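Local coordinates for protein protocadherin gamma-B3 (Homo sapiens, PDB 5K8R) that is a potential calcium-dependent cell-adhesion protein of the clustered protocadherin family that may help establish and maintain specific neuronal connections in the brain, at residues Glu387-Ile392 with Thr407-Ile412. Residues are numbered along the deposited sequence; the frame is centred on the assembly and turned at random.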
ATOM      1  N   GLU A 387     -69.883  44.862  32.801  1.00 42.16           N
ATOM      2  CA  GLU A 387     -68.574  44.304  32.491  1.00 42.03           C
ATOM      3  C   GLU A 387     -68.260  44.552  31.023  1.00 44.96           C
ATOM      4  O   GLU A 387     -69.165  44.670  30.193  1.00 46.72           O
ATOM      5  CB  GLU A 387     -68.517  42.805  32.806  1.00 36.92           C
ATOM      6  CG  GLU A 387     -69.581  41.987  32.095  1.00 46.13           C
ATOM      7  CD  GLU A 387     -69.523  40.515  32.449  1.00 61.92           C
ATOM      8  OE1 GLU A 387     -68.742  40.148  33.353  1.00 69.86           O
ATOM      9  OE2 GLU A 387     -70.259  39.723  31.822  1.00 66.51           O
ATOM     10  N   TYR A 388     -66.967  44.627  30.718  1.00 44.03           N
ATOM     11  CA  TYR A 388     -66.482  44.827  29.360  1.00 41.29           C
ATOM     12  C   TYR A 388     -65.549  43.686  28.986  1.00 46.88           C
ATOM     13  O   TYR A 388     -64.654  43.333  29.761  1.00 47.67           O
ATOM     14  CB  TYR A 388     -65.748  46.163  29.218  1.00 29.12           C
ATOM     15  CG  TYR A 388     -66.617  47.384  29.411  1.00 28.67           C
ATOM     16  CD1 TYR A 388     -66.753  47.969  30.663  1.00 31.20           C
ATOM     17  CD2 TYR A 388     -67.289  47.959  28.341  1.00 16.60           C
ATOM     18  CE1 TYR A 388     -67.541  49.091  30.845  1.00 39.72           C
ATOM     19  CE2 TYR A 388     -68.080  49.081  28.514  1.00 19.77           C
ATOM     20  CZ  TYR A 388     -68.201  49.643  29.768  1.00 28.83           C
ATOM     21  OH  TYR A 388     -68.986  50.759  29.950  1.00 24.74           O
ATOM     22  N   ASN A 389     -65.755  43.117  27.803  1.00 45.58           N
ATOM     23  CA  ASN A 389     -64.870  42.088  27.261  1.00 43.33           C
ATOM     24  C   ASN A 389     -63.889  42.788  26.326  1.00 40.64           C
ATOM     25  O   ASN A 389     -64.156  42.975  25.139  1.00 38.92           O
ATOM     26  CB  ASN A 389     -65.666  40.999  26.551  1.00 46.04           C
ATOM     27  CG  ASN A 389     -66.486  40.160  27.512  1.00 45.38           C
ATOM     28  OD1 ASN A 389     -66.012  39.779  28.581  1.00 47.24           O
ATOM     29  ND2 ASN A 389     -67.727  39.874  27.137  1.00 34.84           N
ATOM     30  N   VAL A 390     -62.743  43.179  26.875  1.00 44.69           N
ATOM     31  CA  VAL A 390     -61.746  43.949  26.141  1.00 35.60           C
ATOM     32  C   VAL A 390     -60.799  42.986  25.437  1.00 36.48           C
ATOM     33  O   VAL A 390     -60.141  42.162  26.082  1.00 41.24           O
ATOM     34  CB  VAL A 390     -60.977  44.891  27.078  1.00 35.27           C
ATOM     35  CG1 VAL A 390     -59.858  45.589  26.326  1.00 37.06           C
ATOM     36  CG2 VAL A 390     -61.924  45.910  27.694  1.00 34.19           C
ATOM     37  N   THR A 391     -60.725  43.093  24.113  1.00 35.31           N
ATOM     38  CA  THR A 391     -59.862  42.249  23.293  1.00 39.70           C
ATOM     39  C   THR A 391     -58.663  43.067  22.831  1.00 36.22           C
ATOM     40  O   THR A 391     -58.826  44.086  22.153  1.00 24.54           O
ATOM     41  CB  THR A 391     -60.619  41.687  22.090  1.00 40.75           C
ATOM     42  OG1 THR A 391     -61.662  40.815  22.543  1.00 56.22           O
ATOM     43  CG2 THR A 391     -59.675  40.911  21.185  1.00 38.51           C
ATOM     44  N   ILE A 392     -57.466  42.616  23.198  1.00 43.26           N
ATOM     45  CA  ILE A 392     -56.218  43.253  22.797  1.00 41.63           C
ATOM     46  C   ILE A 392     -55.583  42.409  21.702  1.00 47.33           C
ATOM     47  O   ILE A 392     -55.506  41.179  21.822  1.00 45.22           O
ATOM     48  CB  ILE A 392     -55.265  43.411  23.993  1.00 37.23           C
ATOM     49  CG1 ILE A 392     -55.943  44.195  25.118  1.00 34.78           C
ATOM     50  CG2 ILE A 392     -53.981  44.101  23.563  1.00 32.34           C
ATOM     51  CD1 ILE A 392     -56.339  45.602  24.732  1.00 35.85           C
ATOM     52  N   THR A 407     -58.327  38.286  25.217  1.00 53.66           N
ATOM     53  CA  THR A 407     -59.498  38.993  25.717  1.00 47.46           C
ATOM     54  C   THR A 407     -59.587  38.842  27.229  1.00 43.95           C
ATOM     55  O   THR A 407     -59.523  37.723  27.751  1.00 39.53           O
ATOM     56  CB  THR A 407     -60.776  38.465  25.060  1.00 41.69           C
ATOM     57  OG1 THR A 407     -60.712  38.684  23.645  1.00 51.11           O
ATOM     58  CG2 THR A 407     -61.999  39.172  25.622  1.00 41.27           C
ATOM     59  N   ILE A 408     -59.737  39.966  27.925  1.00 40.61           N
ATOM     60  CA  ILE A 408     -59.885  39.991  29.374  1.00 42.51           C
ATOM     61  C   ILE A 408     -61.226  40.629  29.710  1.00 46.14           C
ATOM     62  O   ILE A 408     -61.663  41.573  29.041  1.00 40.39           O
ATOM     63  CB  ILE A 408     -58.721  40.748  30.052  1.00 41.47           C
ATOM     64  CG1 ILE A 408     -58.848  40.692  31.577  1.00 47.34           C
ATOM     65  CG2 ILE A 408     -58.647  42.191  29.563  1.00 32.51           C
ATOM     66  CD1 ILE A 408     -57.729  41.397  32.309  1.00 50.83           C
ATOM     67  N   THR A 409     -61.888  40.097  30.734  1.00 44.29           N
ATOM     68  CA  THR A 409     -63.166  40.617  31.200  1.00 37.10           C
ATOM     69  C   THR A 409     -62.922  41.533  32.392  1.00 36.58           C
ATOM     70  O   THR A 409     -62.377  41.100  33.412  1.00 38.38           O
ATOM     71  CB  THR A 409     -64.117  39.483  31.581  1.00 29.86           C
ATOM     72  OG1 THR A 409     -64.424  38.704  30.418  1.00 40.11           O
ATOM     73  CG2 THR A 409     -65.405  40.042  32.163  1.00 23.92           C
ATOM     74  N   LEU A 410     -63.323  42.794  32.258  1.00 38.71           N
ATOM     75  CA  LEU A 410     -63.167  43.798  33.301  1.00 42.74           C
ATOM     76  C   LEU A 410     -64.535  44.099  33.896  1.00 55.09           C
ATOM     77  O   LEU A 410     -65.441  44.546  33.185  1.00 63.13           O
ATOM     78  CB  LEU A 410     -62.529  45.066  32.739  1.00 29.18           C
ATOM     79  CG  LEU A 410     -61.179  44.866  32.052  1.00 43.10           C
ATOM     80  CD1 LEU A 410     -60.821  46.084  31.219  1.00 51.15           C
ATOM     81  CD2 LEU A 410     -60.095  44.576  33.079  1.00 30.61           C
ATOM     82  N   HIS A 411     -64.680  43.854  35.195  1.00 38.89           N
ATOM     83  CA  HIS A 411     -65.951  44.041  35.880  1.00 36.89           C
ATOM     84  C   HIS A 411     -66.043  45.448  36.454  1.00 31.21           C
ATOM     85  O   HIS A 411     -65.053  46.003  36.940  1.00 41.98           O
ATOM     86  CB  HIS A 411     -66.114  43.007  36.994  1.00 38.11           C
ATOM     87  CG  HIS A 411     -65.920  41.595  36.538  1.00 36.72           C
ATOM     88  ND1 HIS A 411     -66.929  40.852  35.964  1.00 41.32           N
ATOM     89  CD2 HIS A 411     -64.831  40.791  36.568  1.00 47.80           C
ATOM     90  CE1 HIS A 411     -66.470  39.651  35.660  1.00 44.04           C
ATOM     91  NE2 HIS A 411     -65.200  39.587  36.016  1.00 44.11           N
ATOM     92  N   ILE A 412     -67.242  46.022  36.393  1.00 37.34           N
ATOM     93  CA  ILE A 412     -67.507  47.363  36.902  1.00 39.12           C
ATOM     94  C   ILE A 412     -68.147  47.241  38.277  1.00 45.91           C
ATOM     95  O   ILE A 412     -69.144  46.526  38.446  1.00 42.62           O
ATOM     96  CB  ILE A 412     -68.405  48.157  35.939  1.00 40.17           C
ATOM     97  CG1 ILE A 412     -67.814  48.142  34.528  1.00 36.46           C
ATOM     98  CG2 ILE A 412     -68.577  49.586  36.424  1.00 30.78           C
ATOM     99  CD1 ILE A 412     -66.413  48.714  34.448  1.00 37.42           C
TER
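Tyr388 and Val390 pair with Leu410 and Ile408 through four backbone hydrogen bonds. The segments 387-392 and 407-412 run antiparallel, with an angle of 154° between their directions. Tyr388 and Leu410 bond both ways, N to O and O to N, at 2.9 Å each. Val390 and Ile408 do the same. Glu387, Asn389 and Thr391 sit in non-hydrogen-bonded pairs with His411, Thr409 and Thr407. There the CA atoms are closer, and CA of Thr407 lies 3.3 Å from the carbonyl O of Val390 in a CA-H...O contact.

The polar side chains share one face of the sheet. Asn389 lies alongside Thr409. OG1 of Thr409 donates to OD1 of Asn389 at 2.7 Å, nearly in line with the amide C=O. CG of Asn389 and OG1 of Thr409 each lie beside their own backbone N, anti to the carbonyl carbon (chi1 -69° and -64°), which brings the two oxygens together. OG1 of Thr391 and OG1 of Thr407 are hydrogen-bonded at 2.6 Å. Glu387 runs beside His411, and its OE1 also comes within 3.5 Å of CG2 of Thr409.

The other face is mainly apolar. CG2 of Val390 packs on CD1 of Leu410 at 3.7 Å, reaching diagonally past its own partner Ile408 to the next residue on the same face. The Tyr388 ring takes CD1 of Ile412 at its edge, 3.8 Å from CE1. Outside the two segments the ring meets Phe362 edge-to-face.

The contact belongs to the C-terminal beta hairpin of the fourth cadherin repeat, made of strands 387-396 and 403-413. These are the two central strands of a four-stranded sheet. Strand 352-357 flanks the first and strand 325-327 the second, the latter in parallel. Val390 and Leu410 both reach Leu374 on strand 371-376 of the other sheet, joining the two sheets of the cadherin beta sandwich.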